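Local coordinates for protein 2-hydroxyisocaproyl-CoA dehydratase activator (Clostridium difficile, PDB 4EHU) that hydrolyses ATP while passing one electron from its [4Fe-4S] cluster to (R)-2-hydroxyisocaproyl-CoA dehydratase, activating that enzyme for L-leucine fermentation, at residues Met4-Gly15 against Arg41-Lys49; His190-Val201 against Asn219-Ile230. One frame throughout, in Å; residues are numbered along the deposited sequence.

Interaction 1. Residues Met4-Gly15 against Arg41-Lys49; sequences MGLDIGSTASKG and RVLEKLYGK. With ANP (phosphoaminophosphonic acid-adenylate ester), chain D.
Val42 drives its two methyl groups into the β-hairpin beneath the helix, and here the packing is tightest. With CG1 anti to the backbone N (chi1 167°), the branches part: CG2 presses on Ser13, 3.4 Å from Ser13 CB and closer than usual for two carbons, while CG1 rests on the Gly15 backbone, 3.7 Å from Gly15 N. Gly15, having no side chain, lets the helix come down onto strand 13-15, whose axis passes 8.2 Å from that of 41-49; Val42 CG1 and Leu46 CD1 both lie directly on the Gly15 backbone. Leu6 CD2 closes on Val42 CG1 from the other strand, the two side chains running past each other in opposite directions. Toward Tyr47 the contact thins. Met4 runs out extended to bring SD 3.5 Å from Leu43 CD2, and the bend at chi3 (-83°) then turns CE onto Leu46 CD1, 3.7 Å away, whereas the Tyr47 ring is met obliquely by Met4 CE at 4.0 Å. The other helix face, with Glu44 and Lys45, is turned to solvent, and the ends of both are poorly ordered. At the hairpin turn, Thr11 N and Ala12 N both donate to ANP O1B, and Lys14 NZ reaches ANP O2B and O1A, each at 2.8 Å, in the phosphate-binding loop of the actin-fold ATPases. Ala12 O receives Gly9 N and Lys14 NZ on opposite faces of its plane, which ties the lysine to the turn. Strands 57-63 and 23-30 flank the hairpin in the sheet, with Ile17 and Ile57 beside Met4 and Ile30 against Val42.

Interaction 2. Residues His190-Val201 against Asn219-Ile230; sequences HTSVAKRVSSLV and NSGIVRAMAREI. With ANP (phosphoaminophosphonic acid-adenylate ester), chain D; ACT (acetate ion), chain I.
Met226 and Glu229 enter the neighbouring helix as knobs into holes, the first among Ala194, Val197, Ser198 and Val201, the second among Thr191, Ala194, Lys195 and Ser198. Bends at its second and third torsions fold Met226 back, placing SD 3.5 Å from Ala194 O and CE against Val197 CG1. Small residues permit this closeness: Ala194 CB and Ala225 CB meet at 3.6 Å, and the segment axes pass 8.6 Å apart at 49°. Beyond Met226, Ile230 CG2 lies on Ser198 CB and Val201 CG1. In the other direction, Ile222 CD1 fits between Val193 and the His190 ring, which has Ile222 N over one face. The ring and the Asn219 amide stand 81° apart, with His190 NE2 3.0 Å from Asn219 ND2. Asn219 is the N-cap, its OD1 accepting from Ile222 N and, weakly, from Gly221 N; its CB also approaches the adenine of ANP, 3.9 Å from ANP C2. On the outer side, Lys195 NZ donates to Glu229 OE1 at 3.1 Å from above the carboxylate plane. Arg228 holds the carboxylate side-on, NE and NH2 both reaching OE2, and NH2 also donates to Thr191 OG1 at 2.8 Å, a bond tilted from the guanidinium plane. A second shell sets these groups: Glu157 bonds to Thr191 OG1, and one water donates to both Ser198 OG and Glu229 OE1. With a lysine and an arginine gripping it and the Lys195 bond crossing the interface, Glu229 is probably ionised, its charge helping to join the helices beside the apolar contacts of Met226 and Ala194.

Overall arrangement
Interactions 1 and 2 lie on opposite sides of the chain's centre, their own centres 28 Å apart and their nearest atoms about 13 Å apart, and the bound nucleotide analogue spans the gap. The hairpin of 4-15 holds its phosphates; the start of helix 220-230 meets its adenine through Asn219. Each contact packs helical structure beside one of the two five-stranded mixed sheets, which share the strand order 3-2-1-4-5 of the duplicated actin fold, with ATP in the cleft. Asp134, Gly215 and Gln241 also bind the nucleotide. Interaction 2 lies nearer the electron-transfer site, with the Val193 side chain about 11 Å from the [4Fe-4S] cluster.

Interaction 1. Residues Met4-Gly15 against Arg41-Lys49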
loop_
_atom_site.group_PDB
_atom_site.type_symbol
_atom_site.label_atom_id
_atom_site.label_comp_id
_atom_site.label_asym_id
_atom_site.label_seq_id
_atom_site.Cartn_x
_atom_site.Cartn_y
_atom_site.Cartn_z
ATOM N N MET A 4 -35.557 -5.060 -5.476
ATOM C CA MET A 4 -34.393 -4.199 -5.666
ATOM C C MET A 4 -33.191 -4.721 -4.894
ATOM O O MET A 4 -33.326 -5.190 -3.771
ATOM C CB MET A 4 -34.712 -2.784 -5.187
ATOM C CG MET A 4 -33.589 -1.792 -5.419
ATOM S SD MET A 4 -34.072 -0.110 -4.996
ATOM C CE MET A 4 -34.906 0.397 -6.498
ATOM N N GLY A 5 -32.021 -4.630 -5.524
ATOM C CA GLY A 5 -30.745 -4.924 -4.892
ATOM C C GLY A 5 -29.870 -3.678 -4.882
ATOM O O GLY A 5 -29.797 -2.966 -5.877
ATOM N N LEU A 6 -29.238 -3.404 -3.747
ATOM C CA LEU A 6 -28.300 -2.295 -3.620
ATOM C C LEU A 6 -26.972 -2.864 -3.159
ATOM O O LEU A 6 -26.939 -3.666 -2.237
ATOM C CB LEU A 6 -28.797 -1.271 -2.599
ATOM C CG LEU A 6 -30.038 -0.467 -2.983
ATOM C CD1 LEU A 6 -30.476 0.395 -1.807
ATOM C CD2 LEU A 6 -29.768 0.386 -4.213
ATOM N N ASP A 7 -25.887 -2.456 -3.803
ATOM C CA ASP A 7 -24.542 -2.886 -3.430
ATOM C C ASP A 7 -23.737 -1.625 -3.130
ATOM O O ASP A 7 -23.359 -0.883 -4.024
ATOM C CB ASP A 7 -23.924 -3.720 -4.572
ATOM C CG ASP A 7 -22.438 -4.064 -4.349
ATOM O OD1 ASP A 7 -21.835 -3.712 -3.312
ATOM O OD2 ASP A 7 -21.868 -4.700 -5.249
ATOM N N ILE A 8 -23.522 -1.357 -1.852
ATOM C CA ILE A 8 -22.844 -0.146 -1.434
ATOM C C ILE A 8 -21.418 -0.503 -1.071
ATOM O O ILE A 8 -21.143 -0.968 0.031
ATOM C CB ILE A 8 -23.563 0.497 -0.235
ATOM C CG1 ILE A 8 -25.047 0.676 -0.565
ATOM C CG2 ILE A 8 -22.918 1.827 0.108
ATOM C CD1 ILE A 8 -25.912 1.011 0.653
ATOM N N GLY A 9 -20.504 -0.329 -2.019
ATOM C CA GLY A 9 -19.135 -0.733 -1.782
ATOM C C GLY A 9 -18.303 0.412 -1.254
ATOM O O GLY A 9 -18.828 1.477 -0.934
ATOM N N SER A 10 -17.000 0.191 -1.198
ATOM C CA SER A 10 -16.070 1.206 -0.723
ATOM C C SER A 10 -16.080 2.433 -1.624
ATOM O O SER A 10 -15.777 3.542 -1.190
ATOM C CB SER A 10 -14.662 0.621 -0.690
ATOM O OG SER A 10 -14.152 0.368 -1.991
ATOM N N THR A 11 -16.448 2.224 -2.881
ATOM C CA THR A 11 -16.061 3.140 -3.945
ATOM C C THR A 11 -17.238 3.577 -4.793
ATOM O O THR A 11 -17.313 4.732 -5.209
ATOM C CB THR A 11 -15.020 2.478 -4.858
ATOM O OG1 THR A 11 -13.869 2.125 -4.080
ATOM C CG2 THR A 11 -14.613 3.412 -6.004
ATOM N N ALA A 12 -18.164 2.659 -5.047
ATOM C CA ALA A 12 -19.330 2.990 -5.840
ATOM C C ALA A 12 -20.581 2.332 -5.295
ATOM O O ALA A 12 -20.509 1.271 -4.673
ATOM C CB ALA A 12 -19.124 2.567 -7.287
ATOM N N SER A 13 -21.715 2.973 -5.546
ATOM C CA SER A 13 -23.012 2.425 -5.171
ATOM C C SER A 13 -23.702 1.898 -6.408
ATOM O O SER A 13 -23.794 2.587 -7.433
ATOM C CB SER A 13 -23.888 3.489 -4.509
ATOM O OG SER A 13 -23.310 3.906 -3.293
ATOM N N LYS A 14 -24.197 0.672 -6.309
ATOM C CA LYS A 14 -24.832 0.016 -7.443
ATOM C C LYS A 14 -26.233 -0.427 -7.076
ATOM O O LYS A 14 -26.468 -0.893 -5.959
ATOM C CB LYS A 14 -24.021 -1.206 -7.878
ATOM C CG LYS A 14 -22.724 -0.880 -8.622
ATOM C CD LYS A 14 -21.591 -0.392 -7.678
ATOM C CE LYS A 14 -21.065 -1.522 -6.785
ATOM N NZ LYS A 14 -19.819 -1.159 -6.029
ATOM N N GLY A 15 -27.170 -0.281 -8.013
ATOM C CA GLY A 15 -28.551 -0.687 -7.786
ATOM C C GLY A 15 -29.145 -1.398 -8.988
ATOM O O GLY A 15 -28.813 -1.089 -10.130
ATOM N N ARG A 41 -28.552 8.667 -4.346
ATOM C CA ARG A 41 -28.497 9.052 -5.747
ATOM C C ARG A 41 -28.817 7.870 -6.661
ATOM O O ARG A 41 -29.460 8.030 -7.697
ATOM C CB ARG A 41 -27.122 9.624 -6.071
ATOM C CG ARG A 41 -26.765 10.846 -5.237
ATOM C CD ARG A 41 -25.326 11.266 -5.462
ATOM N NE ARG A 41 -25.045 11.470 -6.879
ATOM C CZ ARG A 41 -23.838 11.713 -7.378
ATOM N NH1 ARG A 41 -23.683 11.882 -8.685
ATOM N NH2 ARG A 41 -22.786 11.785 -6.572
ATOM N N VAL A 42 -28.365 6.682 -6.274
ATOM C CA VAL A 42 -28.671 5.472 -7.022
ATOM C C VAL A 42 -30.185 5.274 -7.052
ATOM O O VAL A 42 -30.778 5.028 -8.098
ATOM C CB VAL A 42 -27.986 4.244 -6.380
ATOM C CG1 VAL A 42 -28.545 2.954 -6.933
ATOM C CG2 VAL A 42 -26.482 4.307 -6.592
ATOM N N LEU A 43 -30.806 5.408 -5.891
ATOM C CA LEU A 43 -32.243 5.230 -5.763
ATOM C C LEU A 43 -33.016 6.217 -6.625
ATOM O O LEU A 43 -33.959 5.835 -7.315
ATOM C CB LEU A 43 -32.653 5.395 -4.304
ATOM C CG LEU A 43 -32.264 4.233 -3.392
ATOM C CD1 LEU A 43 -32.529 4.591 -1.937
ATOM C CD2 LEU A 43 -33.037 2.993 -3.796
ATOM N N GLU A 44 -32.623 7.485 -6.578
ATOM C CA GLU A 44 -33.269 8.511 -7.387
ATOM C C GLU A 44 -33.281 8.113 -8.854
ATOM O O GLU A 44 -34.277 8.300 -9.544
ATOM C CB GLU A 44 -32.546 9.848 -7.244
ATOM C CG GLU A 44 -32.656 10.471 -5.873
ATOM C CD GLU A 44 -31.738 11.665 -5.712
ATOM O OE1 GLU A 44 -31.295 12.221 -6.739
ATOM O OE2 GLU A 44 -31.452 12.041 -4.557
ATOM N N LYS A 45 -32.171 7.564 -9.334
ATOM C CA LYS A 45 -32.046 7.245 -10.749
ATOM C C LYS A 45 -32.829 5.997 -11.139
ATOM O O LYS A 45 -33.424 5.953 -12.210
ATOM C CB LYS A 45 -30.580 7.101 -11.140
ATOM C CG LYS A 45 -29.822 8.410 -11.060
ATOM C CD LYS A 45 -28.746 8.499 -12.122
ATOM C CE LYS A 45 -28.154 9.895 -12.188
ATOM N NZ LYS A 45 -29.195 10.922 -12.468
ATOM N N LEU A 46 -32.830 4.984 -10.281
ATOM C CA LEU A 46 -33.643 3.802 -10.534
ATOM C C LEU A 46 -35.116 4.171 -10.620
ATOM O O LEU A 46 -35.821 3.705 -11.512
ATOM C CB LEU A 46 -33.439 2.760 -9.439
ATOM C CG LEU A 46 -31.998 2.254 -9.384
ATOM C CD1 LEU A 46 -31.807 1.389 -8.154
ATOM C CD2 LEU A 46 -31.635 1.496 -10.652
ATOM N N TYR A 47 -35.569 5.003 -9.685
ATOM C CA TYR A 47 -36.961 5.434 -9.627
ATOM C C TYR A 47 -37.315 6.327 -10.808
ATOM O O TYR A 47 -38.413 6.234 -11.358
ATOM C CB TYR A 47 -37.230 6.179 -8.318
ATOM C CG TYR A 47 -37.225 5.290 -7.093
ATOM C CD1 TYR A 47 -37.764 4.009 -7.134
ATOM C CD2 TYR A 47 -36.678 5.730 -5.898
ATOM C CE1 TYR A 47 -37.761 3.195 -6.012
ATOM C CE2 TYR A 47 -36.668 4.924 -4.773
ATOM C CZ TYR A 47 -37.209 3.658 -4.835
ATOM O OH TYR A 47 -37.199 2.861 -3.709
ATOM N N GLY A 48 -36.388 7.197 -11.190
ATOM C CA GLY A 48 -36.602 8.087 -12.314
ATOM C C GLY A 48 -36.740 7.316 -13.613
ATOM O O GLY A 48 -37.629 7.587 -14.421
ATOM N N LYS A 49 -35.859 6.344 -13.808
ATOM C CA LYS A 49 -35.860 5.535 -15.021
ATOM C C LYS A 49 -37.152 4.748 -15.156
ATOM O O LYS A 49 -37.753 4.700 -16.228
ATOM C CB LYS A 49 -34.697 4.543 -15.008
ATOM C CG LYS A 49 -33.313 5.157 -15.053
ATOM C CD LYS A 49 -32.270 4.065 -15.215
ATOM C CE LYS A 49 -30.865 4.563 -14.921
ATOM N NZ LYS A 49 -29.854 3.742 -15.636
HETATM P PG ANP D . -15.191 -2.990 -2.719
HETATM O O1G ANP D . -15.744 -2.609 -1.351
HETATM O O2G ANP D . -15.962 -4.154 -3.288
HETATM O O3G ANP D . -13.729 -3.212 -2.712
HETATM P PB ANP D . -16.687 -1.329 -4.764
HETATM O O1B ANP D . -17.303 0.030 -4.561
HETATM O O2B ANP D . -17.657 -2.508 -4.856
HETATM N N3B ANP D . -15.431 -1.533 -3.593
HETATM P PA ANP D . -16.490 -1.523 -7.657
HETATM O O1A ANP D . -17.700 -0.669 -7.804
HETATM O O2A ANP D . -16.551 -3.019 -7.872
HETATM O O3A ANP D . -15.871 -1.301 -6.175
HETATM O "O5'" ANP D . -15.260 -0.982 -8.539
HETATM C "C5'" ANP D . -14.732 0.329 -8.314
HETATM C "C4'" ANP D . -13.692 0.629 -9.389
HETATM O "O4'" ANP D . -13.876 0.095 -10.692
HETATM C "C3'" ANP D . -12.744 1.814 -9.379
HETATM O "O3'" ANP D . -11.796 1.706 -8.308
HETATM C "C2'" ANP D . -12.138 1.762 -10.785
HETATM O "O2'" ANP D . -10.764 1.336 -10.779
HETATM C "C1'" ANP D . -12.968 0.754 -11.580
HETATM N N9 ANP D . -13.814 1.373 -12.618
HETATM C C8 ANP D . -14.954 2.069 -12.426
HETATM N N7 ANP D . -15.495 2.439 -13.613
HETATM C C5 ANP D . -14.676 1.953 -14.579
HETATM C C6 ANP D . -14.654 1.963 -16.043
HETATM N N6 ANP D . -15.636 2.610 -16.716
HETATM N N1 ANP D . -13.632 1.326 -16.669
HETATM C C2 ANP D . -12.661 0.684 -16.003
HETATM N N3 ANP D . -12.613 0.643 -14.663
HETATM C C4 ANP D . -13.580 1.241 -13.922
#

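Interaction 2. Residues His190-Val201 against Asn219-Ile230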
loop_
_atom_site.group_PDB
_atom_site.type_symbol
_atom_site.label_atom_id
_atom_site.label_comp_id
_atom_site.label_asym_id
_atom_site.label_seq_id
_atom_site.Cartn_x
_atom_site.Cartn_y
_atom_site.Cartn_z
ATOM N N HIS A 190 -1.285 -2.611 -15.609
ATOM C CA HIS A 190 -2.227 -3.705 -15.635
ATOM C C HIS A 190 -1.578 -5.001 -15.208
ATOM O O HIS A 190 -2.167 -5.796 -14.476
ATOM C CB HIS A 190 -2.833 -3.841 -17.031
ATOM C CG HIS A 190 -3.741 -2.720 -17.390
ATOM N ND1 HIS A 190 -4.097 -2.446 -18.694
ATOM C CD2 HIS A 190 -4.415 -1.841 -16.617
ATOM C CE1 HIS A 190 -4.913 -1.405 -18.706
ATOM N NE2 HIS A 190 -5.119 -1.020 -17.461
ATOM N N THR A 191 -0.355 -5.217 -15.648
ATOM C CA THR A 191 0.330 -6.432 -15.291
ATOM C C THR A 191 0.579 -6.457 -13.774
ATOM O O THR A 191 0.426 -7.489 -13.158
ATOM C CB THR A 191 1.639 -6.550 -16.072
ATOM O OG1 THR A 191 1.300 -6.829 -17.433
ATOM C CG2 THR A 191 2.516 -7.686 -15.496
ATOM N N SER A 192 0.905 -5.317 -13.181
ATOM C CA SER A 192 1.045 -5.253 -11.714
ATOM C C SER A 192 -0.201 -5.765 -10.994
ATOM O O SER A 192 -0.114 -6.598 -10.092
ATOM C CB SER A 192 1.329 -3.822 -11.279
ATOM O OG SER A 192 2.633 -3.447 -11.673
ATOM N N VAL A 193 -1.369 -5.281 -11.402
ATOM C CA VAL A 193 -2.607 -5.662 -10.725
ATOM C C VAL A 193 -2.839 -7.147 -10.962
ATOM O O VAL A 193 -3.141 -7.899 -10.032
ATOM C CB VAL A 193 -3.783 -4.852 -11.265
ATOM C CG1 VAL A 193 -5.141 -5.455 -10.790
ATOM C CG2 VAL A 193 -3.620 -3.393 -10.847
ATOM N N ALA A 194 -2.658 -7.570 -12.213
ATOM C CA ALA A 194 -2.966 -8.935 -12.590
ATOM C C ALA A 194 -2.062 -9.930 -11.886
ATOM O O ALA A 194 -2.514 -11.005 -11.506
ATOM C CB ALA A 194 -2.883 -9.102 -14.143
ATOM N N LYS A 195 -0.792 -9.587 -11.701
ATOM C CA LYS A 195 0.107 -10.475 -10.968
ATOM C C LYS A 195 -0.349 -10.646 -9.534
ATOM O O LYS A 195 -0.313 -11.741 -8.997
ATOM C CB LYS A 195 1.541 -9.950 -10.996
ATOM C CG LYS A 195 2.173 -10.225 -12.358
ATOM C CD LYS A 195 3.658 -9.966 -12.388
ATOM C CE LYS A 195 4.256 -10.418 -13.736
ATOM N NZ LYS A 195 4.010 -11.866 -14.051
ATOM N N ARG A 196 -0.800 -9.565 -8.922
ATOM C CA ARG A 196 -1.184 -9.649 -7.517
ATOM C C ARG A 196 -2.479 -10.436 -7.301
ATOM O O ARG A 196 -2.595 -11.196 -6.325
ATOM C CB ARG A 196 -1.298 -8.257 -6.919
ATOM C CG ARG A 196 -1.708 -8.275 -5.484
ATOM C CD ARG A 196 -1.363 -6.982 -4.802
ATOM N NE ARG A 196 -2.038 -6.940 -3.510
ATOM C CZ ARG A 196 -1.618 -7.600 -2.440
ATOM N NH1 ARG A 196 -0.519 -8.344 -2.501
ATOM N NH2 ARG A 196 -2.302 -7.529 -1.304
ATOM N N VAL A 197 -3.450 -10.263 -8.193
ATOM C CA VAL A 197 -4.721 -10.980 -8.059
ATOM C C VAL A 197 -4.553 -12.404 -8.573
ATOM O O VAL A 197 -5.081 -13.338 -7.978
ATOM C CB VAL A 197 -5.825 -10.243 -8.786
ATOM C CG1 VAL A 197 -7.165 -11.000 -8.666
ATOM C CG2 VAL A 197 -5.965 -8.839 -8.179
ATOM N N SER A 198 -3.750 -12.598 -9.622
ATOM C CA SER A 198 -3.555 -13.962 -10.123
ATOM C C SER A 198 -2.888 -14.872 -9.097
ATOM O O SER A 198 -3.121 -16.072 -9.112
ATOM C CB SER A 198 -2.767 -13.996 -11.444
ATOM O OG SER A 198 -1.455 -13.541 -11.266
ATOM N N SER A 199 -2.069 -14.315 -8.205
ATOM C CA SER A 199 -1.443 -15.119 -7.171
ATOM C C SER A 199 -2.532 -15.713 -6.263
ATOM O O SER A 199 -2.430 -16.863 -5.828
ATOM C CB SER A 199 -0.469 -14.278 -6.349
ATOM O OG SER A 199 0.019 -15.006 -5.234
ATOM N N LEU A 200 -3.567 -14.929 -5.980
ATOM C CA LEU A 200 -4.675 -15.431 -5.156
ATOM C C LEU A 200 -5.407 -16.542 -5.892
ATOM O O LEU A 200 -5.718 -17.592 -5.321
ATOM C CB LEU A 200 -5.696 -14.339 -4.836
ATOM C CG LEU A 200 -5.228 -13.108 -4.095
ATOM C CD1 LEU A 200 -6.450 -12.246 -3.829
ATOM C CD2 LEU A 200 -4.531 -13.508 -2.795
ATOM N N VAL A 201 -5.695 -16.313 -7.176
ATOM C CA VAL A 201 -6.378 -17.319 -7.961
ATOM C C VAL A 201 -5.600 -18.625 -8.004
ATOM O O VAL A 201 -6.166 -19.701 -7.861
ATOM C CB VAL A 201 -6.581 -16.818 -9.420
ATOM C CG1 VAL A 201 -7.190 -17.906 -10.271
ATOM C CG2 VAL A 201 -7.455 -15.583 -9.411
ATOM N N ASN A 219 -12.374 -2.779 -17.125
ATOM C CA ASN A 219 -11.095 -2.464 -17.780
ATOM C C ASN A 219 -10.628 -3.681 -18.567
ATOM O O ASN A 219 -10.177 -4.659 -17.987
ATOM C CB ASN A 219 -10.064 -2.087 -16.704
ATOM C CG ASN A 219 -8.730 -1.707 -17.294
ATOM O OD1 ASN A 219 -8.356 -2.187 -18.362
ATOM N ND2 ASN A 219 -8.013 -0.840 -16.612
ATOM N N SER A 220 -10.770 -3.631 -19.895
ATOM C CA SER A 220 -10.462 -4.792 -20.728
ATOM C C SER A 220 -8.999 -5.150 -20.634
ATOM O O SER A 220 -8.651 -6.299 -20.836
ATOM C CB SER A 220 -10.825 -4.520 -22.191
ATOM O OG SER A 220 -10.016 -3.477 -22.695
ATOM N N GLY A 221 -8.154 -4.174 -20.307
ATOM C CA GLY A 221 -6.729 -4.420 -20.129
ATOM C C GLY A 221 -6.447 -5.303 -18.939
ATOM O O GLY A 221 -5.550 -6.145 -18.962
ATOM N N ILE A 222 -7.199 -5.094 -17.857
ATOM C CA ILE A 222 -7.052 -5.941 -16.676
ATOM C C ILE A 222 -7.562 -7.345 -16.979
ATOM O O ILE A 222 -6.933 -8.329 -16.585
ATOM C CB ILE A 222 -7.805 -5.365 -15.481
ATOM C CG1 ILE A 222 -7.123 -4.070 -15.009
ATOM C CG2 ILE A 222 -7.875 -6.418 -14.356
ATOM C CD1 ILE A 222 -5.753 -4.270 -14.308
ATOM N N VAL A 223 -8.682 -7.456 -17.678
ATOM C CA VAL A 223 -9.198 -8.766 -18.038
ATOM C C VAL A 223 -8.160 -9.523 -18.892
ATOM O O VAL A 223 -7.853 -10.682 -18.604
ATOM C CB VAL A 223 -10.538 -8.671 -18.756
ATOM C CG1 VAL A 223 -11.010 -10.070 -19.190
ATOM C CG2 VAL A 223 -11.572 -8.011 -17.808
ATOM N N ARG A 224 -7.605 -8.868 -19.910
ATOM C CA ARG A 224 -6.623 -9.538 -20.774
ATOM C C ARG A 224 -5.377 -9.954 -19.983
ATOM O O ARG A 224 -4.872 -11.066 -20.158
ATOM C CB ARG A 224 -6.207 -8.632 -21.935
ATOM C CG ARG A 224 -7.292 -8.463 -22.974
ATOM C CD ARG A 224 -6.758 -7.717 -24.202
ATOM N NE ARG A 224 -6.210 -6.403 -23.883
ATOM C CZ ARG A 224 -6.922 -5.278 -23.805
ATOM N NH1 ARG A 224 -8.226 -5.297 -24.038
ATOM N NH2 ARG A 224 -6.314 -4.132 -23.504
ATOM N N ALA A 225 -4.875 -9.070 -19.120
ATOM C CA ALA A 225 -3.684 -9.382 -18.331
ATOM C C ALA A 225 -3.969 -10.532 -17.370
ATOM O O ALA A 225 -3.118 -11.406 -17.172
ATOM C CB ALA A 225 -3.223 -8.156 -17.575
ATOM N N MET A 226 -5.153 -10.527 -16.751
ATOM C CA MET A 226 -5.512 -11.635 -15.876
ATOM C C MET A 226 -5.584 -12.955 -16.604
ATOM O O MET A 226 -5.069 -13.950 -16.110
ATOM C CB MET A 226 -6.863 -11.380 -15.193
ATOM C CG MET A 226 -6.708 -10.424 -14.050
ATOM S SD MET A 226 -5.861 -11.144 -12.589
ATOM C CE MET A 226 -6.897 -12.510 -12.149
ATOM N N ALA A 227 -6.226 -12.983 -17.770
ATOM C CA ALA A 227 -6.383 -14.235 -18.490
ATOM C C ALA A 227 -4.996 -14.758 -18.860
ATOM O O ALA A 227 -4.750 -15.959 -18.845
ATOM C CB ALA A 227 -7.239 -14.037 -19.730
ATOM N N ARG A 228 -4.095 -13.832 -19.188
ATOM C CA ARG A 228 -2.714 -14.198 -19.489
ATOM C C ARG A 228 -2.040 -14.812 -18.250
ATOM O O ARG A 228 -1.445 -15.898 -18.328
ATOM C CB ARG A 228 -1.938 -12.964 -19.964
ATOM C CG ARG A 228 -0.468 -13.236 -20.313
ATOM C CD ARG A 228 0.300 -11.932 -20.510
ATOM N NE ARG A 228 0.465 -11.256 -19.218
ATOM C CZ ARG A 228 0.252 -9.961 -18.992
ATOM N NH1 ARG A 228 -0.135 -9.162 -19.977
ATOM N NH2 ARG A 228 0.407 -9.462 -17.757
ATOM N N GLU A 229 -2.160 -14.127 -17.113
ATOM C CA GLU A 229 -1.437 -14.544 -15.928
ATOM C C GLU A 229 -1.957 -15.865 -15.387
ATOM O O GLU A 229 -1.166 -16.668 -14.879
ATOM C CB GLU A 229 -1.481 -13.465 -14.843
ATOM C CG GLU A 229 -0.716 -12.209 -15.195
ATOM C CD GLU A 229 0.780 -12.441 -15.391
ATOM O OE1 GLU A 229 1.361 -13.315 -14.690
ATOM O OE2 GLU A 229 1.377 -11.732 -16.235
ATOM N N ILE A 230 -3.266 -16.105 -15.475
ATOM C CA ILE A 230 -3.792 -17.384 -14.990
ATOM C C ILE A 230 -3.867 -18.432 -16.071
ATOM O O ILE A 230 -4.264 -19.572 -15.811
ATOM C CB ILE A 230 -5.165 -17.236 -14.280
ATOM C CG1 ILE A 230 -6.269 -16.926 -15.295
ATOM C CG2 ILE A 230 -5.059 -16.176 -13.196
ATOM C CD1 ILE A 230 -7.701 -16.888 -14.625
HETATM P PG ANP D . -15.191 -2.990 -2.719
HETATM O O1G ANP D . -15.744 -2.609 -1.351
HETATM O O2G ANP D . -15.962 -4.154 -3.288
HETATM O O3G ANP D . -13.729 -3.212 -2.712
HETATM P PB ANP D . -16.687 -1.329 -4.764
HETATM O O1B ANP D . -17.303 0.030 -4.561
HETATM O O2B ANP D . -17.657 -2.508 -4.856
HETATM N N3B ANP D . -15.431 -1.533 -3.593
HETATM P PA ANP D . -16.490 -1.523 -7.657
HETATM O O1A ANP D . -17.700 -0.669 -7.804
HETATM O O2A ANP D . -16.551 -3.019 -7.872
HETATM O O3A ANP D . -15.871 -1.301 -6.175
HETATM O "O5'" ANP D . -15.260 -0.982 -8.539
HETATM C "C5'" ANP D . -14.732 0.329 -8.314
HETATM C "C4'" ANP D . -13.692 0.629 -9.389
HETATM O "O4'" ANP D . -13.876 0.095 -10.692
HETATM C "C3'" ANP D . -12.744 1.814 -9.379
HETATM O "O3'" ANP D . -11.796 1.706 -8.308
HETATM C "C2'" ANP D . -12.138 1.762 -10.785
HETATM O "O2'" ANP D . -10.764 1.336 -10.779
HETATM C "C1'" ANP D . -12.968 0.754 -11.580
HETATM N N9 ANP D . -13.814 1.373 -12.618
HETATM C C8 ANP D . -14.954 2.069 -12.426
HETATM N N7 ANP D . -15.495 2.439 -13.613
HETATM C C5 ANP D . -14.676 1.953 -14.579
HETATM C C6 ANP D . -14.654 1.963 -16.043
HETATM N N6 ANP D . -15.636 2.610 -16.716
HETATM N N1 ANP D . -13.632 1.326 -16.669
HETATM C C2 ANP D . -12.661 0.684 -16.003
HETATM N N3 ANP D . -12.613 0.643 -14.663
HETATM C C4 ANP D . -13.580 1.241 -13.922
HETATM C C ACT I . -2.786 -5.391 -23.506
HETATM O O ACT I . -3.610 -4.831 -22.745
HETATM O OXT ACT I . -3.244 -6.024 -24.495
HETATM C CH3 ACT I . -1.308 -5.286 -23.261
HETATM O O HOH W 1 -3.097 -4.974 -20.140
HETATM O O HOH W 2 -0.631 -6.203 -19.577
HETATM O O HOH W 3 0.745 -14.608 -12.452
#